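Side-chain contact in poly-beta-hydroxybuterate polymerase (Cupriavidus necator, PDB 5T6O), which probably acts as an acyltransferase that builds polyhydroxybutyrate without a template, this chain being the catalytic domain with its alpha/beta hydrolase fold: residues F194-P199 / C238-H243. The protein carries 1 engineered substitution. Sequence-based numbering, arbitrary orientation.
With SO4 (sulfate ion), chain D.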
loop_
_atom_site.group_PDB
_atom_site.type_symbol
_atom_site.label_atom_id
_atom_site.label_comp_id
_atom_site.label_asym_id
_atom_site.label_seq_id
_atom_site.Cartn_x
_atom_site.Cartn_y
_atom_site.Cartn_z
ATOM N N PHE A 194 -6.139 11.284 -18.085
ATOM C CA PHE A 194 -5.632 11.391 -16.722
ATOM C C PHE A 194 -6.740 11.588 -15.704
ATOM O O PHE A 194 -6.534 11.269 -14.529
ATOM C CB PHE A 194 -4.586 12.501 -16.646
ATOM C CG PHE A 194 -3.244 12.048 -17.136
ATOM C CD1 PHE A 194 -2.968 12.002 -18.492
ATOM C CD2 PHE A 194 -2.289 11.580 -16.245
ATOM C CE1 PHE A 194 -1.741 11.545 -18.946
ATOM C CE2 PHE A 194 -1.054 11.123 -16.692
ATOM C CZ PHE A 194 -0.785 11.098 -18.042
ATOM N N SER A 195 -7.921 12.045 -16.124
ATOM C CA SER A 195 -9.056 12.137 -15.213
ATOM C C SER A 195 -10.211 11.219 -15.621
ATOM O O SER A 195 -11.369 11.498 -15.294
ATOM C CB SER A 195 -9.531 13.588 -15.099
ATOM O OG SER A 195 -8.488 14.417 -14.589
ATOM N N PHE A 196 -9.928 10.111 -16.318
ATOM C CA PHE A 196 -11.019 9.211 -16.689
ATOM C C PHE A 196 -11.745 8.650 -15.468
ATOM O O PHE A 196 -12.954 8.394 -15.529
ATOM C CB PHE A 196 -10.543 8.045 -17.563
ATOM C CG PHE A 196 -11.685 7.191 -18.046
ATOM C CD1 PHE A 196 -12.622 7.718 -18.918
ATOM C CD2 PHE A 196 -11.880 5.910 -17.552
ATOM C CE1 PHE A 196 -13.704 6.963 -19.347
ATOM C CE2 PHE A 196 -12.960 5.149 -17.971
ATOM C CZ PHE A 196 -13.868 5.681 -18.881
ATOM N N LEU A 197 -11.049 8.440 -14.358
ATOM C CA LEU A 197 -11.732 8.031 -13.132
ATOM C C LEU A 197 -11.804 9.175 -12.127
ATOM O O LEU A 197 -11.770 8.957 -10.917
ATOM C CB LEU A 197 -11.045 6.810 -12.516
ATOM C CG LEU A 197 -10.993 5.603 -13.463
ATOM C CD1 LEU A 197 -10.189 4.452 -12.857
ATOM C CD2 LEU A 197 -12.400 5.155 -13.868
ATOM N N ARG A 198 -11.873 10.408 -12.626
ATOM C CA ARG A 198 -11.824 11.591 -11.787
ATOM C C ARG A 198 -12.888 12.556 -12.296
ATOM O O ARG A 198 -13.509 12.291 -13.341
ATOM C CB ARG A 198 -10.426 12.221 -11.831
ATOM C CG ARG A 198 -9.338 11.391 -11.157
ATOM C CD ARG A 198 -9.614 11.201 -9.673
ATOM N NE ARG A 198 -8.533 10.440 -9.050
ATOM C CZ ARG A 198 -8.571 9.932 -7.824
ATOM N NH1 ARG A 198 -7.527 9.256 -7.361
ATOM N NH2 ARG A 198 -9.645 10.095 -7.062
ATOM N N PRO A 199 -13.139 13.668 -11.608
ATOM C CA PRO A 199 -14.132 14.620 -12.125
ATOM C C PRO A 199 -13.732 15.139 -13.494
ATOM O O PRO A 199 -12.546 15.243 -13.821
ATOM C CB PRO A 199 -14.135 15.740 -11.077
ATOM C CG PRO A 199 -13.649 15.046 -9.806
ATOM C CD PRO A 199 -12.602 14.105 -10.305
ATOM N N CYS A 238 -21.228 3.367 -20.713
ATOM C CA CYS A 238 -21.912 2.508 -19.748
ATOM C C CYS A 238 -21.367 1.085 -19.795
ATOM O O CYS A 238 -21.037 0.492 -18.757
ATOM C CB CYS A 238 -23.417 2.533 -20.044
ATOM S SG CYS A 238 -24.437 1.390 -19.080
ATOM N N TRP A 239 -21.268 0.520 -20.999
ATOM C CA TRP A 239 -20.813 -0.863 -21.149
ATOM C C TRP A 239 -19.380 -1.015 -20.669
ATOM O O TRP A 239 -19.053 -1.949 -19.931
ATOM C CB TRP A 239 -20.934 -1.294 -22.615
ATOM C CG TRP A 239 -20.702 -2.753 -22.869
ATOM C CD1 TRP A 239 -21.655 -3.708 -23.094
ATOM C CD2 TRP A 239 -19.436 -3.430 -22.929
ATOM N NE1 TRP A 239 -21.059 -4.936 -23.287
ATOM C CE2 TRP A 239 -19.702 -4.791 -23.188
ATOM C CE3 TRP A 239 -18.109 -3.019 -22.786
ATOM C CZ2 TRP A 239 -18.689 -5.743 -23.305
ATOM C CZ3 TRP A 239 -17.106 -3.967 -22.901
ATOM C CH2 TRP A 239 -17.406 -5.313 -23.158
ATOM N N TYR A 240 -18.504 -0.103 -21.096
ATOM C CA TYR A 240 -17.103 -0.160 -20.689
ATOM C C TYR A 240 -16.962 -0.095 -19.171
ATOM O O TYR A 240 -16.296 -0.940 -18.562
ATOM C CB TYR A 240 -16.353 0.982 -21.372
ATOM C CG TYR A 240 -14.865 1.003 -21.121
ATOM C CD1 TYR A 240 -14.082 -0.127 -21.344
ATOM C CD2 TYR A 240 -14.242 2.163 -20.692
ATOM C CE1 TYR A 240 -12.714 -0.098 -21.118
ATOM C CE2 TYR A 240 -12.874 2.199 -20.459
ATOM C CZ TYR A 240 -12.120 1.068 -20.677
ATOM O OH TYR A 240 -10.757 1.112 -20.445
ATOM N N LEU A 241 -17.613 0.881 -18.532
ATOM C CA LEU A 241 -17.536 0.994 -17.076
ATOM C C LEU A 241 -18.091 -0.253 -16.394
ATOM O O LEU A 241 -17.490 -0.776 -15.452
ATOM C CB LEU A 241 -18.305 2.235 -16.617
ATOM C CG LEU A 241 -17.826 3.068 -15.439
ATOM C CD1 LEU A 241 -16.378 3.486 -15.643
ATOM C CD2 LEU A 241 -18.728 4.298 -15.293
ATOM N N ARG A 242 -19.250 -0.737 -16.852
ATOM C CA ARG A 242 -19.912 -1.848 -16.171
ATOM C C ARG A 242 -19.113 -3.141 -16.281
ATOM O O ARG A 242 -18.882 -3.826 -15.274
ATOM C CB ARG A 242 -21.314 -2.051 -16.754
ATOM C CG ARG A 242 -22.023 -3.318 -16.266
ATOM C CD ARG A 242 -23.449 -3.324 -16.797
ATOM N NE ARG A 242 -24.254 -2.302 -16.137
ATOM C CZ ARG A 242 -25.470 -1.942 -16.532
ATOM N NH1 ARG A 242 -26.005 -2.497 -17.613
ATOM N NH2 ARG A 242 -26.141 -1.020 -15.855
ATOM N N HIS A 243 -18.686 -3.501 -17.495
ATOM C CA HIS A 243 -18.220 -4.860 -17.749
ATOM C C HIS A 243 -16.711 -5.012 -17.611
ATOM O O HIS A 243 -16.213 -6.144 -17.653
ATOM C CB HIS A 243 -18.668 -5.318 -19.142
ATOM C CG HIS A 243 -20.156 -5.471 -19.265
ATOM N ND1 HIS A 243 -20.858 -6.444 -18.589
ATOM C CD2 HIS A 243 -21.076 -4.760 -19.964
ATOM C CE1 HIS A 243 -22.145 -6.334 -18.875
ATOM N NE2 HIS A 243 -22.304 -5.316 -19.702
HETATM S S SO4 D . -25.466 -4.054 -21.130
HETATM O O1 SO4 D . -25.534 -5.408 -21.673
HETATM O O2 SO4 D . -24.913 -4.129 -19.773
HETATM O O3 SO4 D . -26.790 -3.431 -21.102
HETATM O O4 SO4 D . -24.636 -3.218 -21.997
#
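Phe196 meets Tyr240 obliquely: the ring centroids stand 6.0 Å apart and the planes are inclined at 45°, too far from either parallel or perpendicular for a stack or a T-shaped pair. The nearest atoms are Phe196 CE2 and Tyr240 CE2, 3.9 Å apart, while Phe196 CZ lies 4.0 Å from Tyr240 CD2, so the outer end of the phenylalanine meets one flank of the tyrosine. In both residues the bond from CA to CB points toward the other segment, and CG stands trans to the backbone N (chi1 -175° in Phe196, -176° in Tyr240), which carries each ring out from its backbone to the meeting point. Leu241 adds a looser apolar contact through one methyl, its CD1 lying 4.5 Å from Phe196 CE2. All three residues are buried, although the segments bury just 125 Å² between them. The Phe196 ring extends from a type I turn, Ser195 to Arg198, closed by Arg198 N to Ser195 O at 2.9 Å. It also touches Ile47 and Tyr245, while Leu241 packs on Trp204 of the second subunit.

Elsewhere on the helix, Arg242 NH1 and His243 NE2 each donate to sulfate O2 at 2.9 Å, two bonds converging on one oxygen. Arg242 reaches it through a chain bent at chi3, and Cys182 N also binds the ion, which probably came from the crystallisation liquor. Cys182 is in addition disulfide-bonded to Cys238. Both segments belong to the long excursion between the neighbouring parallel strands 140-146 and 272-277 of the central sheet, so their contact joins a loop to helix 234-246 within an insertion placed like the cap of many alpha/beta hydrolases.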